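Local coordinates for protein arylsulfatase (Pseudoalteromonas sp. MB47, PDB 7AJ0) that is a sulfatase that acts on the algal polysaccharide fucoidan, probably cleaving sulfate esters at a calcium-dependent active site, at residues 105-114 against 375-383; 175-186 against 237-247. All coordinates share one frame; numbering follows the deposited sequence.

Contact 1: 105-114 against 375-383; sequences SRAALTTGRL and MDLTDIYMT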
loop_
_atom_site.group_PDB
_atom_site.type_symbol
_atom_site.label_atom_id
_atom_site.label_comp_id
_atom_site.label_asym_id
_atom_site.label_seq_id
_atom_site.Cartn_x
_atom_site.Cartn_y
_atom_site.Cartn_z
ATOM N N SER A 105 -22.243 -19.105 -13.872
ATOM C CA SER A 105 -21.707 -20.434 -14.146
ATOM C C SER A 105 -22.817 -21.452 -14.376
ATOM O O SER A 105 -22.676 -22.354 -15.208
ATOM C CB SER A 105 -20.816 -20.884 -12.989
ATOM O OG SER A 105 -19.593 -20.175 -12.983
ATOM N N ARG A 106 -23.920 -21.336 -13.639
ATOM C CA ARG A 106 -24.997 -22.310 -13.773
ATOM C C ARG A 106 -25.783 -22.099 -15.058
ATOM O O ARG A 106 -26.269 -23.070 -15.649
ATOM C CB ARG A 106 -25.898 -22.237 -12.543
ATOM C CG ARG A 106 -25.230 -22.845 -11.323
ATOM C CD ARG A 106 -25.672 -22.221 -10.016
ATOM N NE ARG A 106 -24.761 -22.617 -8.944
ATOM C CZ ARG A 106 -24.755 -23.820 -8.378
ATOM N NH1 ARG A 106 -25.616 -24.747 -8.776
ATOM N NH2 ARG A 106 -23.887 -24.097 -7.416
ATOM N N ALA A 107 -25.904 -20.852 -15.513
ATOM C CA ALA A 107 -26.458 -20.601 -16.837
ATOM C C ALA A 107 -25.582 -21.225 -17.918
ATOM O O ALA A 107 -26.082 -21.870 -18.846
ATOM C CB ALA A 107 -26.604 -19.095 -17.065
ATOM N N ALA A 108 -24.265 -21.044 -17.812
ATOM C CA ALA A 108 -23.368 -21.596 -18.821
ATOM C C ALA A 108 -23.476 -23.114 -18.877
ATOM O O ALA A 108 -23.454 -23.709 -19.961
ATOM C CB ALA A 108 -21.930 -21.171 -18.529
ATOM N N LEU A 109 -23.602 -23.756 -17.717
ATOM C CA LEU A 109 -23.685 -25.209 -17.679
ATOM C C LEU A 109 -24.980 -25.721 -18.295
ATOM O O LEU A 109 -25.024 -26.864 -18.766
ATOM C CB LEU A 109 -23.563 -25.692 -16.235
ATOM C CG LEU A 109 -23.769 -27.183 -15.977
ATOM C CD1 LEU A 109 -22.639 -27.994 -16.587
ATOM C CD2 LEU A 109 -23.879 -27.433 -14.480
ATOM N N THR A 110 -26.036 -24.908 -18.304
ATOM C CA THR A 110 -27.342 -25.355 -18.774
ATOM C C THR A 110 -27.790 -24.656 -20.053
ATOM O O THR A 110 -28.957 -24.786 -20.437
ATOM C CB THR A 110 -28.400 -25.149 -17.684
ATOM O OG1 THR A 110 -28.481 -23.757 -17.346
ATOM C CG2 THR A 110 -28.050 -25.957 -16.445
ATOM N N THR A 111 -26.898 -23.924 -20.722
ATOM C CA THR A 111 -27.233 -23.314 -22.001
ATOM C C THR A 111 -26.126 -23.415 -23.038
ATOM O O THR A 111 -26.367 -23.052 -24.192
ATOM C CB THR A 111 -27.592 -21.831 -21.824
ATOM O OG1 THR A 111 -26.432 -21.096 -21.413
ATOM C CG2 THR A 111 -28.695 -21.660 -20.790
ATOM N N GLY A 112 -24.934 -23.891 -22.683
ATOM C CA GLY A 112 -23.830 -23.901 -23.618
ATOM C C GLY A 112 -23.361 -22.530 -24.037
ATOM O O GLY A 112 -22.659 -22.403 -25.042
ATOM N N ARG A 113 -23.712 -21.496 -23.277
ATOM C CA ARG A 113 -23.546 -20.121 -23.724
ATOM C C ARG A 113 -23.049 -19.244 -22.589
ATOM O O ARG A 113 -23.588 -19.292 -21.480
ATOM C CB ARG A 113 -24.874 -19.577 -24.269
ATOM C CG ARG A 113 -25.101 -19.902 -25.729
ATOM C CD ARG A 113 -26.569 -19.978 -26.088
ATOM N NE ARG A 113 -27.305 -18.750 -25.797
ATOM C CZ ARG A 113 -27.245 -17.643 -26.530
ATOM N NH1 ARG A 113 -26.461 -17.589 -27.598
ATOM N NH2 ARG A 113 -27.967 -16.584 -26.190
ATOM N N LEU A 114 -22.018 -18.459 -22.870
ATOM C CA LEU A 114 -21.595 -17.436 -21.928
ATOM C C LEU A 114 -22.803 -16.590 -21.532
ATOM O O LEU A 114 -23.609 -16.222 -22.396
ATOM C CB LEU A 114 -20.506 -16.564 -22.551
ATOM C CG LEU A 114 -19.148 -17.249 -22.715
ATOM C CD1 LEU A 114 -18.242 -16.435 -23.622
ATOM C CD2 LEU A 114 -18.493 -17.466 -21.357
ATOM N N MET A 375 -10.701 -26.752 -20.540
ATOM C CA MET A 375 -12.091 -27.186 -20.581
ATOM C C MET A 375 -12.943 -26.183 -19.818
ATOM O O MET A 375 -12.470 -25.518 -18.894
ATOM C CB MET A 375 -12.262 -28.591 -19.998
ATOM C CG MET A 375 -13.686 -29.112 -20.096
ATOM S SD MET A 375 -13.785 -30.904 -20.211
ATOM C CE MET A 375 -15.558 -31.150 -20.087
ATOM N N ASP A 376 -14.210 -26.090 -20.217
ATOM C CA ASP A 376 -15.142 -25.076 -19.744
ATOM C C ASP A 376 -16.403 -25.759 -19.235
ATOM O O ASP A 376 -16.677 -26.916 -19.557
ATOM C CB ASP A 376 -15.477 -24.089 -20.882
ATOM C CG ASP A 376 -16.092 -22.792 -20.387
ATOM O OD1 ASP A 376 -17.167 -22.831 -19.752
ATOM O OD2 ASP A 376 -15.496 -21.723 -20.645
ATOM N N LEU A 377 -17.178 -25.031 -18.424
ATOM C CA LEU A 377 -18.481 -25.548 -18.016
ATOM C C LEU A 377 -19.418 -25.700 -19.210
ATOM O O LEU A 377 -20.244 -26.620 -19.238
ATOM C CB LEU A 377 -19.123 -24.637 -16.972
ATOM C CG LEU A 377 -18.663 -24.777 -15.521
ATOM C CD1 LEU A 377 -19.401 -23.764 -14.651
ATOM C CD2 LEU A 377 -18.872 -26.186 -14.997
ATOM N N THR A 378 -19.319 -24.807 -20.196
ATOM C CA THR A 378 -20.123 -24.965 -21.400
ATOM C C THR A 378 -19.740 -26.219 -22.178
ATOM O O THR A 378 -20.546 -26.711 -22.973
ATOM C CB THR A 378 -19.986 -23.742 -22.308
ATOM O OG1 THR A 378 -18.609 -23.555 -22.659
ATOM C CG2 THR A 378 -20.507 -22.494 -21.612
ATOM N N ASP A 379 -18.529 -26.743 -21.965
ATOM C CA ASP A 379 -18.123 -27.965 -22.648
ATOM C C ASP A 379 -18.844 -29.185 -22.087
ATOM O O ASP A 379 -19.057 -30.163 -22.812
ATOM C CB ASP A 379 -16.608 -28.148 -22.544
ATOM C CG ASP A 379 -15.837 -27.050 -23.255
ATOM O OD1 ASP A 379 -16.443 -26.330 -24.076
ATOM O OD2 ASP A 379 -14.620 -26.912 -22.998
ATOM N N ILE A 380 -19.218 -29.155 -20.807
ATOM C CA ILE A 380 -20.031 -30.234 -20.254
ATOM C C ILE A 380 -21.388 -30.267 -20.945
ATOM O O ILE A 380 -21.899 -31.335 -21.306
ATOM C CB ILE A 380 -20.179 -30.070 -18.731
ATOM C CG1 ILE A 380 -18.807 -30.122 -18.055
ATOM C CG2 ILE A 380 -21.096 -31.152 -18.171
ATOM C CD1 ILE A 380 -18.812 -29.659 -16.607
ATOM N N TYR A 381 -21.991 -29.092 -21.137
ATOM C CA TYR A 381 -23.255 -28.998 -21.858
ATOM C C TYR A 381 -23.129 -29.581 -23.257
ATOM O O TYR A 381 -23.914 -30.450 -23.653
ATOM C CB TYR A 381 -23.688 -27.530 -21.902
ATOM C CG TYR A 381 -24.834 -27.205 -22.830
ATOM C CD1 TYR A 381 -24.620 -27.011 -24.188
ATOM C CD2 TYR A 381 -26.123 -27.053 -22.342
ATOM C CE1 TYR A 381 -25.658 -26.698 -25.034
ATOM C CE2 TYR A 381 -27.168 -26.740 -23.182
ATOM C CZ TYR A 381 -26.930 -26.563 -24.527
ATOM O OH TYR A 381 -27.971 -26.253 -25.370
ATOM N N MET A 382 -22.136 -29.121 -24.020
ATOM C CA MET A 382 -22.003 -29.561 -25.405
ATOM C C MET A 382 -21.587 -31.023 -25.490
ATOM O O MET A 382 -21.995 -31.729 -26.419
ATOM C CB MET A 382 -20.995 -28.676 -26.136
ATOM C CG MET A 382 -21.194 -28.628 -27.643
ATOM S SD MET A 382 -22.807 -27.968 -28.113
ATOM C CE MET A 382 -22.652 -26.252 -27.626
ATOM N N THR A 383 -20.773 -31.490 -24.543
ATOM C CA THR A 383 -20.437 -32.909 -24.484
ATOM C C THR A 383 -21.676 -33.747 -24.187
ATOM O O THR A 383 -21.884 -34.802 -24.798
ATOM C CB THR A 383 -19.356 -33.138 -23.424
ATOM O OG1 THR A 383 -18.187 -32.371 -23.755
ATOM C CG2 THR A 383 -18.985 -34.609 -23.326
#
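Tyr-381 lays one face of its ring on the chain that leaves helix 102-111. Gly-112 CA lies 3.6 Å from the centroid of the Tyr-381 ring, a CH-pi contact. Gly-112 N and Thr-111 C cover the same face. CG of Tyr-381 stands anti to the backbone N (chi1 169°), which carries the ring along the outgoing chain. Gly-112, with positive phi and no side chain, lets the ring lie this close. Outside the contact, Tyr-381 OH bonds to Val-139 O. Cutting Tyr-381 back to an alanine would probably uncover the backbone of Thr-111 and Gly-112 and leave Val-139 O without this partner.

Aliphatic groups fill the rest. Thr-378 CG2 rests 3.6 Å from Ala-108 CB and also meets Gly-112 C. Leu-109 CD1 reaches Ile-380 CG2 at 3.9 Å, the two side chains crossing obliquely. Leu-377 CD1 sits 3.6 Å from Ser-105 CB.

A capping box opens helix 377-387. Asp-376 OD1 accepts from Thr-378 N at 3.0 Å, a nearly straight bond (166°). Asp-379 OD2 takes Asp-376 N in return at 2.9 Å.

Helix segments 105-111 and 377-383 run almost parallel, 22° apart, with axes 7.0 Å from each other. Ser-105 OG bonds to Asp-325 O, and Asp-325 is a calcium ligand, as is Cys-102 at the start of the same helix. Leu-377 and Ile-380 pack on Met-96 of strand 91-97, Leu-109 on Leu-58 of strand 53-59, and Thr-111 on Trp-135 of helix 134-137.

Contact 2: 175-186 against 237-247; sequences YFYGLPSVQSDY and ISMIDQVLRDE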
loop_
_atom_site.group_PDB
_atom_site.type_symbol
_atom_site.label_atom_id
_atom_site.label_comp_id
_atom_site.label_asym_id
_atom_site.label_seq_id
_atom_site.Cartn_x
_atom_site.Cartn_y
_atom_site.Cartn_z
ATOM N N TYR A 175 -37.865 -33.097 -14.169
ATOM C CA TYR A 175 -38.064 -33.061 -12.727
ATOM C C TYR A 175 -37.132 -32.038 -12.105
ATOM O O TYR A 175 -35.944 -31.996 -12.436
ATOM C CB TYR A 175 -37.818 -34.448 -12.116
ATOM C CG TYR A 175 -38.138 -34.551 -10.644
ATOM C CD1 TYR A 175 -39.424 -34.319 -10.181
ATOM C CD2 TYR A 175 -37.161 -34.896 -9.720
ATOM C CE1 TYR A 175 -39.727 -34.415 -8.839
ATOM C CE2 TYR A 175 -37.456 -34.997 -8.374
ATOM C CZ TYR A 175 -38.741 -34.756 -7.941
ATOM O OH TYR A 175 -39.047 -34.851 -6.605
ATOM N N PHE A 176 -37.677 -31.214 -11.210
ATOM C CA PHE A 176 -36.882 -30.306 -10.398
ATOM C C PHE A 176 -37.205 -30.523 -8.927
ATOM O O PHE A 176 -38.364 -30.742 -8.558
ATOM C CB PHE A 176 -37.130 -28.838 -10.747
ATOM C CG PHE A 176 -36.525 -27.875 -9.760
ATOM C CD1 PHE A 176 -35.160 -27.877 -9.522
ATOM C CD2 PHE A 176 -37.317 -26.974 -9.067
ATOM C CE1 PHE A 176 -34.595 -26.999 -8.618
ATOM C CE2 PHE A 176 -36.756 -26.094 -8.160
ATOM C CZ PHE A 176 -35.392 -26.108 -7.936
ATOM N N TYR A 177 -36.172 -30.456 -8.091
ATOM C CA TYR A 177 -36.353 -30.529 -6.644
ATOM C C TYR A 177 -35.156 -29.832 -6.012
ATOM O O TYR A 177 -34.046 -30.371 -6.048
ATOM C CB TYR A 177 -36.458 -31.975 -6.172
ATOM C CG TYR A 177 -36.810 -32.106 -4.705
ATOM C CD1 TYR A 177 -35.900 -31.751 -3.718
ATOM C CD2 TYR A 177 -38.052 -32.582 -4.307
ATOM C CE1 TYR A 177 -36.218 -31.861 -2.380
ATOM C CE2 TYR A 177 -38.378 -32.698 -2.967
ATOM C CZ TYR A 177 -37.455 -32.337 -2.011
ATOM O OH TYR A 177 -37.764 -32.447 -0.677
ATOM N N GLY A 178 -35.373 -28.656 -5.441
ATOM C CA GLY A 178 -34.277 -27.995 -4.745
ATOM C C GLY A 178 -34.565 -26.522 -4.512
ATOM O O GLY A 178 -35.720 -26.113 -4.389
ATOM N N LEU A 179 -33.483 -25.748 -4.456
ATOM C CA LEU A 179 -33.557 -24.347 -4.075
ATOM C C LEU A 179 -33.752 -23.477 -5.307
ATOM O O LEU A 179 -32.882 -23.470 -6.187
ATOM C CB LEU A 179 -32.287 -23.922 -3.356
ATOM C CG LEU A 179 -31.821 -24.695 -2.125
ATOM C CD1 LEU A 179 -31.227 -26.043 -2.487
ATOM C CD2 LEU A 179 -30.806 -23.854 -1.350
ATOM N N PRO A 180 -34.859 -22.739 -5.418
ATOM C CA PRO A 180 -34.933 -21.725 -6.484
ATOM C C PRO A 180 -33.799 -20.716 -6.432
ATOM O O PRO A 180 -33.279 -20.323 -7.480
ATOM C CB PRO A 180 -36.301 -21.067 -6.241
ATOM C CG PRO A 180 -37.112 -22.128 -5.583
ATOM C CD PRO A 180 -36.150 -22.907 -4.721
ATOM N N SER A 181 -33.399 -20.290 -5.241
ATOM C CA SER A 181 -32.385 -19.242 -5.080
ATOM C C SER A 181 -31.074 -19.900 -4.563
ATOM O O SER A 181 -30.428 -20.588 -5.326
ATOM C CB SER A 181 -32.893 -18.141 -4.156
ATOM O OG SER A 181 -33.131 -18.613 -2.853
ATOM N N VAL A 182 -30.749 -19.710 -3.293
ATOM C CA VAL A 182 -29.409 -20.050 -2.804
ATOM C C VAL A 182 -29.456 -20.173 -1.291
ATOM O O VAL A 182 -30.349 -19.640 -0.641
ATOM C CB VAL A 182 -28.380 -18.986 -3.274
ATOM C CG1 VAL A 182 -28.761 -17.599 -2.742
ATOM C CG2 VAL A 182 -26.967 -19.355 -2.856
ATOM N N GLN A 183 -28.480 -20.891 -0.724
ATOM C CA GLN A 183 -28.467 -21.150 0.717
ATOM C C GLN A 183 -28.554 -19.855 1.521
ATOM O O GLN A 183 -29.340 -19.749 2.471
ATOM C CB GLN A 183 -27.211 -21.935 1.087
ATOM C CG GLN A 183 -26.978 -22.145 2.581
ATOM C CD GLN A 183 -27.516 -23.473 3.092
ATOM O OE1 GLN A 183 -28.059 -24.276 2.330
ATOM N NE2 GLN A 183 -27.364 -23.709 4.390
ATOM N N SER A 184 -27.729 -18.864 1.173
ATOM C CA SER A 184 -27.694 -17.628 1.948
ATOM C C SER A 184 -29.054 -16.943 1.988
ATOM O O SER A 184 -29.358 -16.222 2.945
ATOM C CB SER A 184 -26.639 -16.683 1.371
ATOM O OG SER A 184 -26.818 -16.517 -0.025
ATOM N N ASP A 185 -29.882 -17.151 0.962
ATOM C CA ASP A 185 -31.218 -16.565 0.968
ATOM C C ASP A 185 -32.051 -17.118 2.118
ATOM O O ASP A 185 -32.862 -16.397 2.711
ATOM C CB ASP A 185 -31.903 -16.826 -0.374
ATOM C CG ASP A 185 -33.210 -16.071 -0.521
ATOM O OD1 ASP A 185 -33.519 -15.233 0.353
ATOM O OD2 ASP A 185 -33.930 -16.319 -1.512
ATOM N N TYR A 186 -31.857 -18.396 2.452
ATOM C CA TYR A 186 -32.579 -18.986 3.571
ATOM C C TYR A 186 -31.964 -18.598 4.913
ATOM O O TYR A 186 -32.688 -18.256 5.855
ATOM C CB TYR A 186 -32.596 -20.514 3.448
ATOM C CG TYR A 186 -33.395 -21.054 2.285
ATOM C CD1 TYR A 186 -32.840 -21.134 1.015
ATOM C CD2 TYR A 186 -34.695 -21.506 2.461
ATOM C CE1 TYR A 186 -33.562 -21.634 -0.048
ATOM C CE2 TYR A 186 -35.426 -22.007 1.402
ATOM C CZ TYR A 186 -34.853 -22.068 0.149
ATOM O OH TYR A 186 -35.571 -22.566 -0.914
ATOM N N ILE A 237 -32.838 -26.700 7.829
ATOM C CA ILE A 237 -31.887 -26.466 6.752
ATOM C C ILE A 237 -30.636 -27.319 6.905
ATOM O O ILE A 237 -29.902 -27.511 5.930
ATOM C CB ILE A 237 -31.512 -24.974 6.672
ATOM C CG1 ILE A 237 -30.959 -24.647 5.281
ATOM C CG2 ILE A 237 -30.487 -24.608 7.739
ATOM C CD1 ILE A 237 -30.814 -23.171 5.008
ATOM N N SER A 238 -30.367 -27.841 8.103
ATOM C CA SER A 238 -29.196 -28.691 8.284
ATOM C C SER A 238 -29.335 -30.017 7.545
ATOM O O SER A 238 -28.322 -30.662 7.257
ATOM C CB SER A 238 -28.947 -28.946 9.771
ATOM O OG SER A 238 -29.889 -29.858 10.306
ATOM N N MET A 239 -30.560 -30.428 7.226
ATOM C CA MET A 239 -30.814 -31.660 6.493
ATOM C C MET A 239 -30.922 -31.442 4.991
ATOM O O MET A 239 -31.221 -32.395 4.262
ATOM C CB MET A 239 -32.112 -32.304 6.999
ATOM C CG MET A 239 -32.130 -32.586 8.488
ATOM S SD MET A 239 -30.861 -33.765 8.992
ATOM C CE MET A 239 -31.279 -35.184 7.980
ATOM N N ILE A 240 -30.667 -30.223 4.514
ATOM C CA ILE A 240 -30.992 -29.871 3.134
ATOM C C ILE A 240 -30.297 -30.806 2.152
ATOM O O ILE A 240 -30.915 -31.288 1.196
ATOM C CB ILE A 240 -30.638 -28.393 2.880
ATOM C CG1 ILE A 240 -31.274 -27.897 1.581
ATOM C CG2 ILE A 240 -29.125 -28.189 2.831
ATOM C CD1 ILE A 240 -31.160 -26.395 1.396
ATOM N N ASP A 241 -29.013 -31.092 2.370
ATOM C CA ASP A 241 -28.277 -31.935 1.435
ATOM C C ASP A 241 -28.550 -33.419 1.635
ATOM O O ASP A 241 -28.283 -34.211 0.724
ATOM C CB ASP A 241 -26.776 -31.655 1.546
ATOM C CG ASP A 241 -26.322 -30.546 0.612
ATOM O OD1 ASP A 241 -26.446 -30.724 -0.619
ATOM O OD2 ASP A 241 -25.865 -29.491 1.104
ATOM N N GLN A 242 -29.073 -33.814 2.798
ATOM C CA GLN A 242 -29.549 -35.183 2.962
ATOM C C GLN A 242 -30.857 -35.392 2.209
ATOM O O GLN A 242 -31.091 -36.463 1.634
ATOM C CB GLN A 242 -29.733 -35.505 4.445
ATOM C CG GLN A 242 -28.465 -35.391 5.274
ATOM C CD GLN A 242 -27.392 -36.372 4.843
ATOM O OE1 GLN A 242 -27.606 -37.585 4.841
ATOM N NE2 GLN A 242 -26.229 -35.847 4.468
ATOM N N VAL A 243 -31.722 -34.375 2.201
ATOM C CA VAL A 243 -32.980 -34.470 1.470
ATOM C C VAL A 243 -32.723 -34.508 -0.029
ATOM O O VAL A 243 -33.358 -35.277 -0.762
ATOM C CB VAL A 243 -33.904 -33.299 1.855
ATOM C CG1 VAL A 243 -35.136 -33.276 0.967
ATOM C CG2 VAL A 243 -34.289 -33.402 3.318
ATOM N N LEU A 244 -31.796 -33.678 -0.512
ATOM C CA LEU A 244 -31.451 -33.704 -1.929
ATOM C C LEU A 244 -30.865 -35.054 -2.319
ATOM O O LEU A 244 -31.197 -35.606 -3.374
ATOM C CB LEU A 244 -30.465 -32.583 -2.250
ATOM C CG LEU A 244 -30.970 -31.158 -2.031
ATOM C CD1 LEU A 244 -29.830 -30.162 -2.179
ATOM C CD2 LEU A 244 -32.091 -30.830 -2.999
ATOM N N ARG A 245 -29.983 -35.598 -1.480
ATOM C CA ARG A 245 -29.432 -36.925 -1.735
ATOM C C ARG A 245 -30.549 -37.950 -1.880
ATOM O O ARG A 245 -30.551 -38.755 -2.818
ATOM C CB ARG A 245 -28.476 -37.310 -0.604
ATOM C CG ARG A 245 -27.739 -38.631 -0.782
ATOM C CD ARG A 245 -28.545 -39.842 -0.312
ATOM N NE ARG A 245 -29.326 -39.578 0.894
ATOM C CZ ARG A 245 -28.811 -39.407 2.107
ATOM N NH1 ARG A 245 -27.501 -39.462 2.294
ATOM N NH2 ARG A 245 -29.613 -39.170 3.135
ATOM N N ASP A 246 -31.522 -37.921 -0.967
ATOM C CA ASP A 246 -32.635 -38.861 -1.043
ATOM C C ASP A 246 -33.384 -38.728 -2.364
ATOM O O ASP A 246 -33.778 -39.733 -2.966
ATOM C CB ASP A 246 -33.591 -38.639 0.131
ATOM C CG ASP A 246 -32.994 -39.058 1.464
ATOM O OD1 ASP A 246 -32.044 -39.870 1.467
ATOM O OD2 ASP A 246 -33.484 -38.582 2.511
ATOM N N GLU A 247 -33.593 -37.495 -2.830
ATOM C CA GLU A 247 -34.364 -37.293 -4.053
ATOM C C GLU A 247 -33.595 -37.763 -5.282
ATOM O O GLU A 247 -34.188 -38.315 -6.216
ATOM C CB GLU A 247 -34.754 -35.822 -4.191
ATOM C CG GLU A 247 -35.874 -35.391 -3.256
ATOM C CD GLU A 247 -37.209 -36.030 -3.604
ATOM O OE1 GLU A 247 -37.431 -36.348 -4.792
ATOM O OE2 GLU A 247 -38.037 -36.215 -2.685
HETATM O O HOH W 1 -27.589 -26.503 5.408
#
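Gly-178 and Leu-244 mark the close passage of the two backbones, with Gly-178 CA 7.0 Å from Leu-244 CA. Strand 175-177 and helix segment 240-247 run nearly antiparallel (161°), their axes 10.3 Å apart. The chain turns a corner at Gly-178 and goes on toward the start of the helix, reaching Ile-240 and Ile-237.

Glu-247 covers the ring of Tyr-177. Its CG stands 3.4 Å from the centroid of the Tyr-177 ring, almost on the normal. A bend at chi2 (-68°) folds the carboxylate down over the same ring, stacked within 10° of its plane. Tyr-175 OH donates to Glu-247 OE1 at 2.9 Å, from above the carboxylate plane. The two tyrosines thus hold the acid in place together. Leu-244 CD2 meets the edge of the Tyr-177 ring.

Further on, Leu-179 CD2 and Ile-240 CD1 touch tip to tip at 3.8 Å. Ile-237 CD1 packs 3.6 Å from Tyr-186 CB and against the amide of Gln-183. A water accepts from Gln-183 NE2 at 3.0 Å and donates to Ile-237 O. Gln-183 OE1 also bonds to Ser-269 OG, and NE2 to the backbone O of Asp-274.

Ser-184 bonds to Glu-486 of a second subunit. Strand 175-177 lies beside strand 151-155 in the large mixed sheet, and helix 240-258 leads into strand 262-267 of that sheet. This helix on the large sheet fits the alpha/beta fold of the alkaline phosphatase-like clan to which sulfatases belong.

Overall arrangement
Both contacts are buried, contact 1 wholly so, while Val-243 and Glu-247 of contact 2 are partly exposed. Both reach the large mixed sheet, but through different helices. Their centres lie 22 Å apart. Contact 1 is about 8 Å from the centre of the chain and pairs two helices beside the calcium site. Contact 2 lies about 17 Å from that centre. It sets a strand, a loop and a short helix against helix 240-258 and the end of helix 234-238, with a second subunit within reach. Apolar groups and a ring on backbone join 105-114 to 375-383. In contact 2, a tyrosine-glutamate bond, a carboxylate stacked on a tyrosine ring and a bridging water add to the aliphatic packing.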